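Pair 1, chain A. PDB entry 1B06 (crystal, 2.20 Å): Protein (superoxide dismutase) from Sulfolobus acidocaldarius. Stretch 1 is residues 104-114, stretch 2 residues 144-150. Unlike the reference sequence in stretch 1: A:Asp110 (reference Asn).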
# COMPACT_ATOMS: atom_id res chain seq x y z
N ALA A 104 -22.30 16.50 -22.41
CA ALA A 104 -21.57 17.23 -21.39
C ALA A 104 -20.15 16.71 -21.21
O ALA A 104 -19.22 17.48 -20.96
CB ALA A 104 -22.31 17.14 -20.07
N LEU A 105 -19.98 15.40 -21.34
CA LEU A 105 -18.66 14.80 -21.18
C LEU A 105 -17.68 15.32 -22.22
O LEU A 105 -16.56 15.69 -21.88
CB LEU A 105 -18.74 13.27 -21.28
CG LEU A 105 -17.41 12.53 -21.12
CD1 LEU A 105 -16.80 12.82 -19.76
CD2 LEU A 105 -17.62 11.04 -21.28
N ALA A 106 -18.09 15.34 -23.48
CA ALA A 106 -17.22 15.82 -24.55
C ALA A 106 -16.88 17.29 -24.33
O ALA A 106 -15.78 17.73 -24.66
CB ALA A 106 -17.90 15.63 -25.91
N ASP A 107 -17.83 18.04 -23.78
CA ASP A 107 -17.62 19.46 -23.52
C ASP A 107 -16.60 19.69 -22.40
O ASP A 107 -15.74 20.56 -22.51
CB ASP A 107 -18.94 20.13 -23.16
CG ASP A 107 -18.77 21.56 -22.74
OD1 ASP A 107 -18.29 22.37 -23.57
OD2 ASP A 107 -19.11 21.88 -21.58
N LEU A 108 -16.70 18.90 -21.34
CA LEU A 108 -15.78 19.03 -20.21
C LEU A 108 -14.38 18.61 -20.61
O LEU A 108 -13.40 19.22 -20.19
CB LEU A 108 -16.26 18.18 -19.03
CG LEU A 108 -17.45 18.72 -18.23
CD1 LEU A 108 -17.62 17.94 -16.93
CD2 LEU A 108 -17.24 20.19 -17.94
N ILE A 109 -14.27 17.56 -21.43
CA ILE A 109 -12.97 17.09 -21.88
C ILE A 109 -12.27 18.16 -22.73
O ILE A 109 -11.05 18.35 -22.65
CB ILE A 109 -13.10 15.77 -22.69
CG1 ILE A 109 -13.18 14.59 -21.73
CG2 ILE A 109 -11.90 15.59 -23.62
CD1 ILE A 109 -13.78 13.33 -22.34
N ASP A 110 -13.05 18.88 -23.55
CA ASP A 110 -12.48 19.92 -24.40
C ASP A 110 -11.99 21.10 -23.57
O ASP A 110 -10.93 21.65 -23.84
CB ASP A 110 -13.53 20.40 -25.40
CG ASP A 110 -13.64 19.50 -26.62
OD1 ASP A 110 -12.75 18.65 -26.82
OD2 ASP A 110 -14.62 19.66 -27.37
N LYS A 111 -12.75 21.46 -22.55
CA LYS A 111 -12.40 22.58 -21.69
C LYS A 111 -11.20 22.31 -20.79
O LYS A 111 -10.41 23.21 -20.50
CB LYS A 111 -13.60 22.96 -20.83
CG LYS A 111 -14.81 23.38 -21.61
CD LYS A 111 -15.79 24.11 -20.72
CE LYS A 111 -17.10 24.35 -21.43
NZ LYS A 111 -18.25 24.30 -20.48
N GLN A 112 -11.05 21.06 -20.35
CA GLN A 112 -9.96 20.70 -19.44
C GLN A 112 -8.76 20.05 -20.10
O GLN A 112 -7.66 20.07 -19.53
CB GLN A 112 -10.51 19.80 -18.33
CG GLN A 112 -11.59 20.48 -17.49
CD GLN A 112 -12.22 19.56 -16.47
OE1 GLN A 112 -11.69 18.49 -16.17
NE2 GLN A 112 -13.37 19.96 -15.94
N TYR A 113 -8.94 19.49 -21.28
CA TYR A 113 -7.83 18.84 -21.96
C TYR A 113 -7.56 19.43 -23.34
O TYR A 113 -6.60 19.04 -24.01
CB TYR A 113 -8.09 17.34 -22.07
CG TYR A 113 -8.11 16.66 -20.72
CD1 TYR A 113 -9.25 16.68 -19.92
CD2 TYR A 113 -6.97 16.01 -20.23
CE1 TYR A 113 -9.26 16.07 -18.67
CE2 TYR A 113 -6.97 15.40 -18.98
CZ TYR A 113 -8.11 15.44 -18.21
OH TYR A 113 -8.11 14.84 -16.97
N GLY A 114 -8.41 20.37 -23.75
CA GLY A 114 -8.23 21.00 -25.05
C GLY A 114 -8.93 20.26 -26.17
O GLY A 114 -9.52 20.88 -27.05
N SER A 144 -14.70 20.48 -7.30
CA SER A 144 -13.94 21.35 -8.18
C SER A 144 -14.51 21.38 -9.59
O SER A 144 -14.33 22.36 -10.31
CB SER A 144 -12.50 20.87 -8.25
OG SER A 144 -12.46 19.59 -8.85
N GLY A 145 -15.19 20.31 -9.98
CA GLY A 145 -15.76 20.24 -11.31
C GLY A 145 -14.76 19.62 -12.28
O GLY A 145 -15.00 19.58 -13.49
N ASN A 146 -13.65 19.13 -11.74
CA ASN A 146 -12.62 18.52 -12.57
C ASN A 146 -12.87 17.05 -12.85
O ASN A 146 -13.45 16.34 -12.03
CB ASN A 146 -11.24 18.62 -11.90
CG ASN A 146 -10.70 20.04 -11.87
OD1 ASN A 146 -11.11 20.89 -12.65
ND2 ASN A 146 -9.77 20.29 -10.96
N LEU A 147 -12.43 16.61 -14.02
CA LEU A 147 -12.53 15.21 -14.41
C LEU A 147 -11.12 14.72 -14.05
O LEU A 147 -10.17 14.91 -14.81
CB LEU A 147 -12.78 15.09 -15.92
CG LEU A 147 -14.19 15.41 -16.40
CD1 LEU A 147 -14.21 15.48 -17.91
CD2 LEU A 147 -15.14 14.34 -15.91
N GLN A 148 -11.00 14.10 -12.88
CA GLN A 148 -9.70 13.65 -12.39
C GLN A 148 -9.26 12.25 -12.80
O GLN A 148 -9.96 11.27 -12.55
CB GLN A 148 -9.68 13.76 -10.86
CG GLN A 148 -8.35 13.42 -10.24
CD GLN A 148 -7.28 14.45 -10.53
OE1 GLN A 148 -7.48 15.65 -10.32
NE2 GLN A 148 -6.14 13.99 -11.03
N ILE A 149 -8.09 12.16 -13.42
CA ILE A 149 -7.52 10.88 -13.83
C ILE A 149 -6.77 10.29 -12.64
O ILE A 149 -6.16 11.03 -11.87
CB ILE A 149 -6.50 11.03 -14.97
CG1 ILE A 149 -7.20 11.43 -16.27
CG2 ILE A 149 -5.75 9.72 -15.17
CD1 ILE A 149 -6.23 11.75 -17.39
N MET A 150 -6.81 8.98 -12.48
CA MET A 150 -6.09 8.34 -11.38
C MET A 150 -5.76 6.88 -11.67
O MET A 150 -6.53 6.17 -12.31
CB MET A 150 -6.92 8.44 -10.09
CG MET A 150 -6.20 7.91 -8.83
SD MET A 150 -4.61 8.72 -8.46
CE MET A 150 -5.13 10.41 -8.39
O HOH W 1 -6.87 14.66 -14.53

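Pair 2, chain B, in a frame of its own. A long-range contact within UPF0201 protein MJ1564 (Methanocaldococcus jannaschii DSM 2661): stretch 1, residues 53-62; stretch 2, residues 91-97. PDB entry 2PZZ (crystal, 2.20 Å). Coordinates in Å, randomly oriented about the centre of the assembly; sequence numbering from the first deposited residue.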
# COMPACT_ATOMS: atom_id res chain seq x y z
N LYS B 53 -8.77 -8.70 20.64
CA LYS B 53 -9.48 -8.47 19.39
C LYS B 53 -8.93 -9.38 18.29
O LYS B 53 -9.70 -10.00 17.55
CB LYS B 53 -9.35 -7.00 18.98
CG LYS B 53 -10.11 -6.62 17.71
CD LYS B 53 -11.61 -6.83 17.87
CE LYS B 53 -12.38 -6.15 16.75
NZ LYS B 53 -13.85 -6.42 16.85
N LEU B 54 -7.61 -9.45 18.17
CA LEU B 54 -6.98 -10.30 17.15
C LEU B 54 -7.47 -11.74 17.29
O LEU B 54 -7.81 -12.39 16.30
CB LEU B 54 -5.45 -10.26 17.28
CG LEU B 54 -4.63 -11.24 16.43
CD1 LEU B 54 -4.91 -11.00 14.96
CD2 LEU B 54 -3.12 -11.08 16.73
N LYS B 55 -7.51 -12.24 18.52
CA LYS B 55 -7.96 -13.62 18.77
C LYS B 55 -9.40 -13.85 18.32
O LYS B 55 -9.73 -14.92 17.81
CB LYS B 55 -7.83 -13.97 20.25
CG LYS B 55 -6.40 -13.98 20.75
CD LYS B 55 -6.34 -14.39 22.21
CE LYS B 55 -4.90 -14.46 22.69
NZ LYS B 55 -4.78 -14.71 24.16
N GLU B 56 -10.25 -12.86 18.52
CA GLU B 56 -11.65 -12.97 18.11
C GLU B 56 -11.74 -13.06 16.59
O GLU B 56 -12.43 -13.92 16.06
CB GLU B 56 -12.44 -11.73 18.55
CG GLU B 56 -12.72 -11.62 20.03
CD GLU B 56 -13.24 -10.25 20.39
OE1 GLU B 56 -13.97 -9.65 19.57
OE2 GLU B 56 -12.92 -9.77 21.50
N LEU B 57 -11.04 -12.16 15.90
CA LEU B 57 -11.09 -12.13 14.45
C LEU B 57 -10.57 -13.41 13.80
O LEU B 57 -11.14 -13.87 12.80
CB LEU B 57 -10.34 -10.91 13.92
CG LEU B 57 -10.91 -9.57 14.40
CD1 LEU B 57 -10.03 -8.45 13.93
CD2 LEU B 57 -12.35 -9.39 13.88
N LEU B 58 -9.51 -13.99 14.36
CA LEU B 58 -8.99 -15.23 13.78
C LEU B 58 -10.07 -16.32 13.91
O LEU B 58 -10.28 -17.10 12.99
CB LEU B 58 -7.70 -15.67 14.51
CG LEU B 58 -6.50 -14.70 14.54
CD1 LEU B 58 -5.39 -15.30 15.37
CD2 LEU B 58 -6.01 -14.42 13.14
N ARG B 59 -10.76 -16.36 15.04
CA ARG B 59 -11.81 -17.37 15.23
C ARG B 59 -12.99 -17.04 14.31
O ARG B 59 -13.44 -17.90 13.55
CB ARG B 59 -12.23 -17.41 16.70
CG ARG B 59 -11.11 -18.01 17.57
CD ARG B 59 -11.21 -17.63 19.03
NE ARG B 59 -10.14 -18.29 19.80
CZ ARG B 59 -8.85 -18.00 19.68
NH1 ARG B 59 -8.43 -17.07 18.82
NH2 ARG B 59 -7.96 -18.66 20.41
N SER B 60 -13.46 -15.79 14.36
CA SER B 60 -14.57 -15.34 13.51
C SER B 60 -14.36 -15.63 12.02
O SER B 60 -15.27 -16.12 11.34
CB SER B 60 -14.79 -13.84 13.68
OG SER B 60 -15.29 -13.54 14.96
N GLN B 61 -13.19 -15.29 11.50
CA GLN B 61 -12.90 -15.50 10.09
C GLN B 61 -12.53 -16.95 9.84
O GLN B 61 -12.33 -17.38 8.70
CB GLN B 61 -11.75 -14.60 9.64
CG GLN B 61 -11.92 -13.13 9.98
CD GLN B 61 -10.74 -12.30 9.51
OE1 GLN B 61 -10.60 -11.13 9.88
NE2 GLN B 61 -9.89 -12.89 8.68
N SER B 62 -12.40 -17.70 10.92
CA SER B 62 -12.04 -19.10 10.83
C SER B 62 -10.71 -19.31 10.08
O SER B 62 -10.62 -20.15 9.18
CB SER B 62 -13.17 -19.87 10.12
OG SER B 62 -12.88 -21.26 10.00
N VAL B 91 -11.02 -2.66 6.67
CA VAL B 91 -12.41 -3.12 6.71
C VAL B 91 -12.66 -4.13 7.83
O VAL B 91 -13.62 -4.89 7.80
CB VAL B 91 -12.86 -3.73 5.35
CG1 VAL B 91 -12.85 -2.66 4.29
CG2 VAL B 91 -11.95 -4.88 4.93
N GLY B 92 -11.78 -4.12 8.83
CA GLY B 92 -11.94 -5.00 9.98
C GLY B 92 -11.60 -6.46 9.78
O GLY B 92 -12.04 -7.30 10.56
N ALA B 93 -10.81 -6.78 8.76
CA ALA B 93 -10.45 -8.17 8.49
C ALA B 93 -8.96 -8.45 8.70
O ALA B 93 -8.11 -7.58 8.45
CB ALA B 93 -10.85 -8.53 7.07
N VAL B 94 -8.65 -9.67 9.13
CA VAL B 94 -7.26 -10.07 9.34
C VAL B 94 -6.75 -10.86 8.15
O VAL B 94 -7.33 -11.89 7.79
CB VAL B 94 -7.08 -10.94 10.60
CG1 VAL B 94 -5.65 -11.47 10.65
CG2 VAL B 94 -7.39 -10.13 11.86
N ASN B 95 -5.67 -10.38 7.54
CA ASN B 95 -5.04 -11.03 6.40
C ASN B 95 -3.51 -10.87 6.52
O ASN B 95 -3.01 -9.76 6.73
CB ASN B 95 -5.57 -10.41 5.12
CG ASN B 95 -5.68 -11.41 4.00
OD1 ASN B 95 -4.93 -11.37 3.04
ND2 ASN B 95 -6.63 -12.34 4.12
N PHE B 96 -2.79 -11.97 6.37
CA PHE B 96 -1.33 -11.98 6.52
C PHE B 96 -0.42 -11.60 5.34
O PHE B 96 0.81 -11.61 5.47
CB PHE B 96 -0.92 -13.34 7.07
CG PHE B 96 -1.50 -13.62 8.42
CD1 PHE B 96 -1.10 -12.87 9.53
CD2 PHE B 96 -2.47 -14.60 8.59
CE1 PHE B 96 -1.67 -13.10 10.79
CE2 PHE B 96 -3.04 -14.83 9.84
CZ PHE B 96 -2.63 -14.08 10.94
N ASP B 97 -0.99 -11.25 4.19
CA ASP B 97 -0.18 -10.86 3.05
C ASP B 97 0.09 -9.35 3.11
O ASP B 97 -0.82 -8.57 3.41
CB ASP B 97 -0.91 -11.20 1.75
CG ASP B 97 -2.24 -10.49 1.65
OD1 ASP B 97 -2.96 -10.45 2.67
OD2 ASP B 97 -2.56 -9.96 0.56

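The sharpest difference lies at the end of the helix. In pair 1 the residue after the glutamine is A:Tyr113, which reaches across to the second stretch. Its OH donates a hydrogen bond to A:Leu147 O at 3.0 Å. In pair 2 the matching position is B:Ser62; B:Ser62 CA falls 1.8 Å from A:Tyr113 CA after superposition. B:Ser62 makes no contact with the second stretch.

The backbone there differs too. A:Tyr113 is still helical, and A:Gly114 is the first residue to take positive phi. In pair 2 B:Ser62 itself has positive phi and closes the helix in a Schellman motif.

The rest of the arrangement is shared. A helix packs against a short extended segment, and 14 central residues superpose with an RMSD of 0.9 Å. In pair 1 the segment includes strand residues such as A:Gln148 and A:Ile149, and the strand continues later in the chain. In pair 2 it has no regular secondary structure, yet it follows a similar path.

The common polar anchor is a glutamine, A:Gln112 matching B:Gln61. Both have chi1 in m and chi2 in t. In each pair the side-chain oxygen accepts a hydrogen bond from the backbone amide of the central residue. A:Leu147 N lies 3.0 Å from A:Gln112 OE1, and B:Val94 N lies 2.5 Å from B:Gln61 OE1, a very short distance.

The glutamine NE2 groups choose different acceptors. A:Gln112 NE2 donates to A:Gly145 O at 3.0 Å, so the side chain bonds the carbonyl of A:Gly145 and the amide of A:Leu147, two residues apart. B:Gln61 NE2 donates to B:Val94 O at 2.9 Å, so both its bonds fall on one residue. The carbonyl of the central residue is therefore bound by tyrosine in pair 1 and by glutamine in pair 2.

A glycine precedes the central residue by two positions in both pairs, A:Gly145 and B:Gly92, with CA atoms 0.3 Å apart. Both have positive phi, which favours glycine.

The apolar packing centres on A:Leu147 and B:Val94. Each points toward the helix and has the largest covered area in its pair. The closest approaches of the leucine to the apolar helix side chains are all made by CD1: A:Leu147 CD1 is 3.6 Å from A:Leu108 CB and 4.1 Å from both A:Leu105 CD1 and A:Ile109 CG1. For the shorter valine they are shared by CG2 and CG1. B:Val94 CG2 meets B:Leu57 CB at 3.7 Å and B:Leu54 CD1 at 4.1 Å, while B:Val94 CG1 meets B:Leu58 CD2 at 3.9 Å. The three helix positions match one for one.

Two residues further on, A:Ile149 matches B:Phe96. Each reaches a different helix position. A:Ile149 CD1 packs 4.0 Å from A:Tyr113 CE2. B:Phe96 CZ lies 4.0 Å from B:Leu58 CD2. In pair 1 a water also joins this corner, donating to A:Tyr113 OH at 2.7 Å and accepting from A:Ile149 N at 3.0 Å.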